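Local coordinates for blue-light receptor of the bluf-family (Rhodobacter sphaeroides, PDB 2BYC), which probably senses blue light through a flavin bound in its BLUF domain, here held as flavin mononucleotide in the dark state, at residues Arg88-Trp93 / Arg126-Ser131; Lys101-Leu106 / Ala122-Thr127. All coordinates share one frame; numbering follows the deposited sequence.

Interaction 1 (Arg88-Trp93 / Arg126-Ser131); sequences RRFPDW and RTIAAS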
ATOM      1  N   ARG A  88      13.747  -3.007  -1.766  1.00 26.04           N
ATOM      2  CA  ARG A  88      12.280  -3.117  -1.951  1.00 24.95           C
ATOM      3  C   ARG A  88      11.671  -4.500  -1.680  1.00 25.28           C
ATOM      4  O   ARG A  88      12.223  -5.554  -2.027  1.00 24.61           O
ATOM      5  CB  ARG A  88      11.891  -2.648  -3.361  1.00 25.51           C
ATOM      6  CG  ARG A  88      12.250  -1.221  -3.654  1.00 19.71           C
ATOM      7  CD  ARG A  88      11.808  -0.834  -5.025  1.00 16.17           C
ATOM      8  NE  ARG A  88      12.395   0.455  -5.332  1.00 19.67           N
ATOM      9  CZ  ARG A  88      11.764   1.611  -5.244  1.00 20.92           C
ATOM     10  NH1 ARG A  88      10.503   1.655  -4.853  1.00 18.98           N
ATOM     11  NH2 ARG A  88      12.385   2.709  -5.563  1.00 18.74           N
ATOM     12  N   ARG A  89      10.492  -4.488  -1.077  1.00 25.42           N
ATOM     13  CA  ARG A  89       9.686  -5.702  -0.890  1.00 25.37           C
ATOM     14  C   ARG A  89       8.823  -5.988  -2.142  1.00 24.01           C
ATOM     15  O   ARG A  89       8.582  -7.136  -2.451  1.00 25.37           O
ATOM     16  CB  ARG A  89       8.824  -5.535   0.371  1.00 24.90           C
ATOM     17  CG  ARG A  89       9.573  -4.827   1.543  1.00 25.68           C
ATOM     18  CD  ARG A  89       8.618  -4.052   2.598  1.00 29.43           C
ATOM     19  NE  ARG A  89       9.320  -3.804   3.909  1.00 28.19           N
ATOM     20  CZ  ARG A  89       9.604  -4.782   4.751  1.00 28.46           C
ATOM     21  NH1 ARG A  89       9.232  -6.033   4.432  1.00 25.71           N
ATOM     22  NH2 ARG A  89      10.272  -4.545   5.887  1.00 30.65           N
ATOM     23  N   PHE A  90       8.346  -4.948  -2.837  1.00 22.52           N
ATOM     24  CA  PHE A  90       7.510  -5.090  -4.030  1.00 21.74           C
ATOM     25  C   PHE A  90       8.114  -4.342  -5.207  1.00 21.56           C
ATOM     26  O   PHE A  90       7.484  -3.461  -5.783  1.00 21.05           O
ATOM     27  CB  PHE A  90       6.063  -4.550  -3.768  1.00 20.95           C
ATOM     28  CG  PHE A  90       5.540  -4.978  -2.464  1.00 21.40           C
ATOM     29  CD1 PHE A  90       5.711  -4.159  -1.333  1.00 20.84           C
ATOM     30  CD2 PHE A  90       5.040  -6.298  -2.299  1.00 20.89           C
ATOM     31  CE1 PHE A  90       5.289  -4.559  -0.063  1.00 21.42           C
ATOM     32  CE2 PHE A  90       4.631  -6.743  -1.022  1.00 18.55           C
ATOM     33  CZ  PHE A  90       4.751  -5.856   0.095  1.00 20.20           C
ATOM     34  N   PRO A  91       9.336  -4.721  -5.596  1.00 22.31           N
ATOM     35  CA  PRO A  91      10.008  -3.958  -6.617  1.00 23.00           C
ATOM     36  C   PRO A  91       9.286  -3.968  -7.964  1.00 24.57           C
ATOM     37  O   PRO A  91       9.434  -3.019  -8.783  1.00 24.30           O
ATOM     38  CB  PRO A  91      11.408  -4.635  -6.689  1.00 23.82           C
ATOM     39  CG  PRO A  91      11.200  -5.994  -6.160  1.00 23.12           C
ATOM     40  CD  PRO A  91      10.184  -5.806  -5.080  1.00 23.01           C
ATOM     41  N   ASP A  92       8.463  -4.972  -8.205  1.00 24.34           N
ATOM     42  CA  ASP A  92       7.953  -5.097  -9.535  1.00 26.55           C
ATOM     43  C   ASP A  92       6.709  -4.253  -9.748  1.00 26.08           C
ATOM     44  O   ASP A  92       6.215  -4.177 -10.868  1.00 26.67           O
ATOM     45  CB  ASP A  92       7.700  -6.578  -9.890  1.00 27.13           C
ATOM     46  CG  ASP A  92       8.952  -7.429  -9.756  1.00 31.58           C
ATOM     47  OD1 ASP A  92      10.063  -6.887  -9.969  1.00 36.42           O
ATOM     48  OD2 ASP A  92       8.832  -8.635  -9.404  1.00 34.18           O
ATOM     49  N   TRP A  93       6.192  -3.635  -8.691  1.00 25.65           N
ATOM     50  CA  TRP A  93       4.860  -2.986  -8.736  1.00 25.80           C
ATOM     51  C   TRP A  93       4.915  -1.578  -8.241  1.00 25.26           C
ATOM     52  O   TRP A  93       5.214  -1.309  -7.077  1.00 24.54           O
ATOM     53  CB  TRP A  93       3.814  -3.732  -7.922  1.00 28.26           C
ATOM     54  CG  TRP A  93       3.774  -5.186  -8.171  1.00 31.05           C
ATOM     55  CD1 TRP A  93       4.544  -6.148  -7.576  1.00 32.38           C
ATOM     56  CD2 TRP A  93       2.930  -5.858  -9.107  1.00 33.47           C
ATOM     57  NE1 TRP A  93       4.222  -7.376  -8.093  1.00 35.75           N
ATOM     58  CE2 TRP A  93       3.220  -7.224  -9.019  1.00 31.90           C
ATOM     59  CE3 TRP A  93       1.939  -5.432  -9.996  1.00 37.36           C
ATOM     60  CZ2 TRP A  93       2.537  -8.179  -9.746  1.00 31.52           C
ATOM     61  CZ3 TRP A  93       1.259  -6.408 -10.764  1.00 34.58           C
ATOM     62  CH2 TRP A  93       1.577  -7.754 -10.625  1.00 33.74           C
ATOM     63  N   ARG A 126       4.695 -10.441   4.162  1.00 24.10           N
ATOM     64  CA  ARG A 126       5.223 -11.754   3.929  1.00 25.87           C
ATOM     65  C   ARG A 126       4.333 -12.541   2.982  1.00 25.31           C
ATOM     66  O   ARG A 126       4.783 -13.120   2.013  1.00 26.98           O
ATOM     67  CB  ARG A 126       5.294 -12.468   5.285  1.00 25.72           C
ATOM     68  CG  ARG A 126       5.952 -13.822   5.300  1.00 29.10           C
ATOM     69  CD  ARG A 126       5.853 -14.481   6.677  1.00 27.88           C
ATOM     70  NE  ARG A 126       4.652 -15.277   6.750  1.00 34.70           N
ATOM     71  CZ  ARG A 126       3.770 -15.181   7.732  1.00 38.43           C
ATOM     72  NH1 ARG A 126       3.991 -14.338   8.749  1.00 36.38           N
ATOM     73  NH2 ARG A 126       2.664 -15.931   7.689  1.00 39.60           N
ATOM     74  N   THR A 127       3.056 -12.582   3.257  1.00 24.78           N
ATOM     75  CA  THR A 127       2.238 -13.452   2.480  1.00 25.07           C
ATOM     76  C   THR A 127       1.982 -12.877   1.111  1.00 23.42           C
ATOM     77  O   THR A 127       1.942 -13.600   0.114  1.00 22.60           O
ATOM     78  CB  THR A 127       0.934 -13.789   3.228  1.00 25.41           C
ATOM     79  OG1 THR A 127       0.047 -12.677   3.209  1.00 30.92           O
ATOM     80  CG2 THR A 127       1.228 -14.148   4.661  1.00 24.57           C
ATOM     81  N   ILE A 128       1.751 -11.571   1.041  1.00 23.07           N
ATOM     82  CA  ILE A 128       1.633 -10.899  -0.274  1.00 22.24           C
ATOM     83  C   ILE A 128       2.909 -10.969  -1.133  1.00 22.22           C
ATOM     84  O   ILE A 128       2.845 -11.430  -2.283  1.00 22.91           O
ATOM     85  CB  ILE A 128       1.112  -9.431  -0.158  1.00 21.82           C
ATOM     86  CG1 ILE A 128      -0.174  -9.481   0.710  1.00 18.70           C
ATOM     87  CG2 ILE A 128       0.887  -8.920  -1.567  1.00 19.68           C
ATOM     88  CD1 ILE A 128      -0.799  -8.110   1.085  1.00 25.52           C
ATOM     89  N   ALA A 129       4.042 -10.522  -0.611  1.00 20.94           N
ATOM     90  CA  ALA A 129       5.339 -10.679  -1.345  1.00 22.40           C
ATOM     91  C   ALA A 129       5.508 -12.086  -1.902  1.00 22.86           C
ATOM     92  O   ALA A 129       5.911 -12.269  -3.055  1.00 23.28           O
ATOM     93  CB  ALA A 129       6.529 -10.348  -0.431  1.00 21.94           C
ATOM     94  N   ALA A 130       5.175 -13.073  -1.071  1.00 24.11           N
ATOM     95  CA  ALA A 130       5.394 -14.469  -1.396  1.00 25.25           C
ATOM     96  C   ALA A 130       4.466 -14.919  -2.492  1.00 25.94           C
ATOM     97  O   ALA A 130       4.860 -15.677  -3.362  1.00 28.16           O
ATOM     98  CB  ALA A 130       5.195 -15.340  -0.164  1.00 25.08           C
ATOM     99  N   SER A 131       3.235 -14.466  -2.460  1.00 26.52           N
ATOM    100  CA  SER A 131       2.307 -14.808  -3.508  1.00 27.54           C
ATOM    101  C   SER A 131       2.837 -14.342  -4.865  1.00 28.33           C
ATOM    102  O   SER A 131       2.902 -15.114  -5.806  1.00 28.20           O
ATOM    103  CB  SER A 131       0.898 -14.247  -3.192  1.00 27.33           C
ATOM    104  OG  SER A 131       0.221 -13.843  -4.383  1.00 28.75           O
TER

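Interaction 2 (Lys101-Leu106 / Ala122-Thr127); sequences KELRAL and AELHRT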
ATOM      1  N   LYS A 101     -11.470 -10.107  -2.354  1.00 26.84           N
ATOM      2  CA  LYS A 101     -11.326 -11.532  -2.741  1.00 26.59           C
ATOM      3  C   LYS A 101      -9.920 -12.052  -2.569  1.00 25.62           C
ATOM      4  O   LYS A 101      -9.727 -13.038  -1.912  1.00 25.84           O
ATOM      5  CB  LYS A 101     -11.767 -11.847  -4.178  1.00 27.40           C
ATOM      6  CG  LYS A 101     -11.664 -13.383  -4.460  1.00 28.49           C
ATOM      7  CD  LYS A 101     -12.333 -13.839  -5.771  1.00 27.60           C
ATOM      8  CE  LYS A 101     -12.602 -15.352  -5.744  1.00 28.81           C
ATOM      9  NZ  LYS A 101     -13.453 -15.947  -6.917  1.00 31.49           N
ATOM     10  N   GLU A 102      -8.928 -11.422  -3.158  1.00 25.64           N
ATOM     11  CA  GLU A 102      -7.580 -11.976  -3.050  1.00 26.04           C
ATOM     12  C   GLU A 102      -6.989 -11.870  -1.659  1.00 25.16           C
ATOM     13  O   GLU A 102      -6.154 -12.647  -1.272  1.00 24.63           O
ATOM     14  CB  GLU A 102      -6.646 -11.272  -4.034  1.00 26.52           C
ATOM     15  CG  GLU A 102      -5.263 -11.877  -4.190  1.00 27.86           C
ATOM     16  CD  GLU A 102      -4.382 -11.043  -5.140  1.00 28.53           C
ATOM     17  OE1 GLU A 102      -4.664  -9.829  -5.301  1.00 31.83           O
ATOM     18  OE2 GLU A 102      -3.397 -11.580  -5.717  1.00 32.79           O
ATOM     19  N   LEU A 103      -7.393 -10.875  -0.896  1.00 24.97           N
ATOM     20  CA  LEU A 103      -6.869 -10.815   0.466  1.00 26.01           C
ATOM     21  C   LEU A 103      -7.496 -11.962   1.261  1.00 26.17           C
ATOM     22  O   LEU A 103      -6.853 -12.523   2.114  1.00 25.38           O
ATOM     23  CB  LEU A 103      -7.241  -9.496   1.128  1.00 25.89           C
ATOM     24  CG  LEU A 103      -6.786  -9.100   2.524  1.00 25.82           C
ATOM     25  CD1 LEU A 103      -5.302  -9.104   2.571  1.00 29.25           C
ATOM     26  CD2 LEU A 103      -7.321  -7.698   2.848  1.00 25.84           C
ATOM     27  N   ARG A 104      -8.774 -12.273   1.007  1.00 27.86           N
ATOM     28  CA  ARG A 104      -9.423 -13.458   1.630  1.00 29.51           C
ATOM     29  C   ARG A 104      -8.596 -14.730   1.402  1.00 28.45           C
ATOM     30  O   ARG A 104      -8.309 -15.466   2.347  1.00 27.97           O
ATOM     31  CB  ARG A 104     -10.863 -13.656   1.109  1.00 28.74           C
ATOM     32  CG  ARG A 104     -11.932 -12.825   1.801  1.00 32.59           C
ATOM     33  CD  ARG A 104     -13.308 -13.041   1.102  1.00 34.45           C
ATOM     34  NE  ARG A 104     -13.515 -12.287  -0.165  1.00 43.83           N
ATOM     35  CZ  ARG A 104     -14.393 -12.599  -1.149  1.00 47.01           C
ATOM     36  NH1 ARG A 104     -15.159 -13.688  -1.054  1.00 48.75           N
ATOM     37  NH2 ARG A 104     -14.510 -11.829  -2.247  1.00 43.77           N
ATOM     38  N   ALA A 105      -8.210 -14.976   0.149  1.00 28.83           N
ATOM     39  CA  ALA A 105      -7.413 -16.135  -0.211  1.00 30.49           C
ATOM     40  C   ALA A 105      -5.983 -16.118   0.333  1.00 30.77           C
ATOM     41  O   ALA A 105      -5.427 -17.168   0.641  1.00 32.62           O
ATOM     42  CB  ALA A 105      -7.378 -16.295  -1.728  1.00 29.23           C
ATOM     43  N   LEU A 106      -5.373 -14.946   0.484  1.00 31.17           N
ATOM     44  CA  LEU A 106      -3.952 -14.884   0.848  1.00 30.99           C
ATOM     45  C   LEU A 106      -3.659 -14.726   2.324  1.00 31.03           C
ATOM     46  O   LEU A 106      -2.569 -15.088   2.762  1.00 31.79           O
ATOM     47  CB  LEU A 106      -3.233 -13.762   0.083  1.00 31.12           C
ATOM     48  CG  LEU A 106      -2.547 -13.906  -1.290  1.00 32.45           C
ATOM     49  CD1 LEU A 106      -3.328 -14.703  -2.320  1.00 34.26           C
ATOM     50  CD2 LEU A 106      -2.201 -12.512  -1.797  1.00 30.61           C
ATOM     51  N   ALA A 122       3.803  -7.098   9.012  1.00 25.14           N
ATOM     52  CA  ALA A 122       4.823  -8.018   8.627  1.00 26.80           C
ATOM     53  C   ALA A 122       4.234  -9.243   7.953  1.00 27.49           C
ATOM     54  O   ALA A 122       4.778  -9.765   6.993  1.00 27.06           O
ATOM     55  CB  ALA A 122       5.543  -8.468   9.846  1.00 28.58           C
ATOM     56  N   GLU A 123       3.140  -9.725   8.505  1.00 26.81           N
ATOM     57  CA  GLU A 123       2.416 -10.874   7.959  1.00 27.19           C
ATOM     58  C   GLU A 123       1.864 -10.593   6.607  1.00 25.83           C
ATOM     59  O   GLU A 123       2.031 -11.406   5.718  1.00 25.58           O
ATOM     60  CB  GLU A 123       1.233 -11.232   8.857  1.00 28.31           C
ATOM     61  CG  GLU A 123       0.426 -12.455   8.362  1.00 35.00           C
ATOM     62  CD  GLU A 123       0.817 -13.746   9.080  1.00 43.21           C
ATOM     63  OE1 GLU A 123       0.110 -14.776   8.904  1.00 48.27           O
ATOM     64  OE2 GLU A 123       1.818 -13.718   9.839  1.00 50.35           O
ATOM     65  N   LEU A 124       1.174  -9.456   6.471  1.00 23.92           N
ATOM     66  CA  LEU A 124       0.646  -9.021   5.180  1.00 23.20           C
ATOM     67  C   LEU A 124       1.780  -8.933   4.186  1.00 21.92           C
ATOM     68  O   LEU A 124       1.685  -9.463   3.084  1.00 21.30           O
ATOM     69  CB  LEU A 124      -0.106  -7.688   5.315  1.00 22.79           C
ATOM     70  CG  LEU A 124      -1.518  -7.798   5.949  1.00 23.96           C
ATOM     71  CD1 LEU A 124      -1.980  -6.411   6.348  1.00 23.72           C
ATOM     72  CD2 LEU A 124      -2.598  -8.508   5.050  1.00 23.51           C
ATOM     73  N   HIS A 125       2.884  -8.329   4.603  1.00 21.84           N
ATOM     74  CA  HIS A 125       4.023  -8.171   3.693  1.00 22.05           C
ATOM     75  C   HIS A 125       4.583  -9.532   3.228  1.00 23.05           C
ATOM     76  O   HIS A 125       4.921  -9.732   2.087  1.00 24.51           O
ATOM     77  CB  HIS A 125       5.144  -7.358   4.353  1.00 20.71           C
ATOM     78  CG  HIS A 125       4.892  -5.882   4.452  1.00 19.94           C
ATOM     79  ND1 HIS A 125       3.928  -5.215   3.721  1.00 21.43           N
ATOM     80  CD2 HIS A 125       5.519  -4.940   5.183  1.00 24.76           C
ATOM     81  CE1 HIS A 125       3.970  -3.931   4.013  1.00 21.93           C
ATOM     82  NE2 HIS A 125       4.938  -3.734   4.888  1.00 23.76           N
ATOM     83  N   ARG A 126       4.695 -10.441   4.162  1.00 24.10           N
ATOM     84  CA  ARG A 126       5.223 -11.754   3.929  1.00 25.87           C
ATOM     85  C   ARG A 126       4.333 -12.541   2.982  1.00 25.31           C
ATOM     86  O   ARG A 126       4.783 -13.120   2.013  1.00 26.98           O
ATOM     87  CB  ARG A 126       5.294 -12.468   5.285  1.00 25.72           C
ATOM     88  CG  ARG A 126       5.952 -13.822   5.300  1.00 29.10           C
ATOM     89  CD  ARG A 126       5.853 -14.481   6.677  1.00 27.88           C
ATOM     90  NE  ARG A 126       4.652 -15.277   6.750  1.00 34.70           N
ATOM     91  CZ  ARG A 126       3.770 -15.181   7.732  1.00 38.43           C
ATOM     92  NH1 ARG A 126       3.991 -14.338   8.749  1.00 36.38           N
ATOM     93  NH2 ARG A 126       2.664 -15.931   7.689  1.00 39.60           N
ATOM     94  N   THR A 127       3.056 -12.582   3.257  1.00 24.78           N
ATOM     95  CA  THR A 127       2.238 -13.452   2.480  1.00 25.07           C
ATOM     96  C   THR A 127       1.982 -12.877   1.111  1.00 23.42           C
ATOM     97  O   THR A 127       1.942 -13.600   0.114  1.00 22.60           O
ATOM     98  CB  THR A 127       0.934 -13.789   3.228  1.00 25.41           C
ATOM     99  OG1 THR A 127       0.047 -12.677   3.209  1.00 30.92           O
ATOM    100  CG2 THR A 127       1.228 -14.148   4.661  1.00 24.57           C
TER

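Interaction 1 (Arg88-Trp93 / Arg126-Ser131)
The loop that leaves strand 77-84 for strand 96-98 meets the C-terminal helix 120-131 of this BLUF protein where the ring of F90 runs up to the backbone of A129. F90 touches the helix through one ring corner: CE2 lies 3.8 Å from A129 N, which sits at the ring edge near its plane, and 4.1 Å from A129 CB. A small methyl suits this place, because it lets the ring come close to the helix backbone; the two CA atoms of F90 and A129 are 6.6 Å apart. The same corner meets I128, whose CG2 branch stands 4.4 Å from F90 CE2. I128 is buried, and its branched side chain packs between helix 120-131 and strand 40-45, touching I42 and L44. F90 too packs on I42, and helix, loop and sheet thus share one apolar layer. In the ferredoxin-like α/β fold of BLUF domains this helix lies on the sheet face turned away from the flavin, and the F90 side chain is about 11 Å from the bound flavin mononucleotide.

The bend of the loop presents the ring. A type I turn from F90 to W93 closes with W93 N hydrogen-bonded to F90 O at 3.2 Å, and P91, whose ring restricts phi near the value needed there (-63°), fits the second position of that turn. With CG of F90 anti to its carbonyl carbon (chi1 -44°), the ring end comes nearer the helix than its CB direction suggests. R89 CB lies 3.7 Å above one face of the F90 ring, offset toward the rim, while the charged end of R89 forms a salt bridge with E83. E55 receives the backbone N-H groups of R89 and F90, and R89 O approaches A129 CB at 4.3 Å.

Interaction 2 (Lys101-Leu106 / Ala122-Thr127)
Two leucines form the closest apolar pair between helix 100-106 and helix 120-131: L103 CD1 meets L124 CD2 at 3.7 Å, methyl to methyl, with the side chains crossing obliquely. Neither CB heads straight for the other helix; it is the branch ends that close the distance. L103 carries CG anti to its backbone N (chi1 -177°), whereas L124 has CG anti to its carbonyl carbon (chi1 -76°). Leucine suits both places, since its branch lies far enough out to bridge two helices. L113 and L110, from the connection between the helices, pack on L103 and L124 respectively and extend this apolar patch.

L106 and T127, whose CA atoms lie 6.6 Å apart, bury most of the surface of the contact. L106 adds apolar area, though its CB stays 4.7 Å from T127 OG1. T127 OG1 is 3.6 Å and T127 CB 3.8 Å from L106 O, an approach of van der Waals kind. The hydroxyl instead bonds to E123 O at 3.4 Å, the link to the carbonyl one turn back that threonines in helices often make, here weak.

Charge is paired along helix 120-131. R126 NH1 meets E123 OE2 from above the carboxylate plane with a bent N-H...O angle of 142°, but the 2.5 Å separation is so short that the exact geometry is doubtful. With R126 and E123 paired on their own helix and E102 paired with R96, the two segments are held by apolar and van der Waals contact, without a polar bond between them.

Both contacts use helix 120-131, on adjoining faces: L124 and I128 lie one turn apart, while T127 and A129 turn to different partners. The segments overlap at R126 and T127, of which only T127 makes contact, and only in interaction 2. Interaction 1 sets the helix against loop 88-93, with F90 and I128 buried and A129 and R89 partly exposed; interaction 2 joins it to helix 100-106, with L103 and L124 buried and L106 and T127 partly exposed. An aromatic ring beside a helix backbone thus contrasts with aliphatic packing and a threonine near a carbonyl. Their centres are 10 Å apart, and S131 OG packs on L106 CD2 at 3.8 Å.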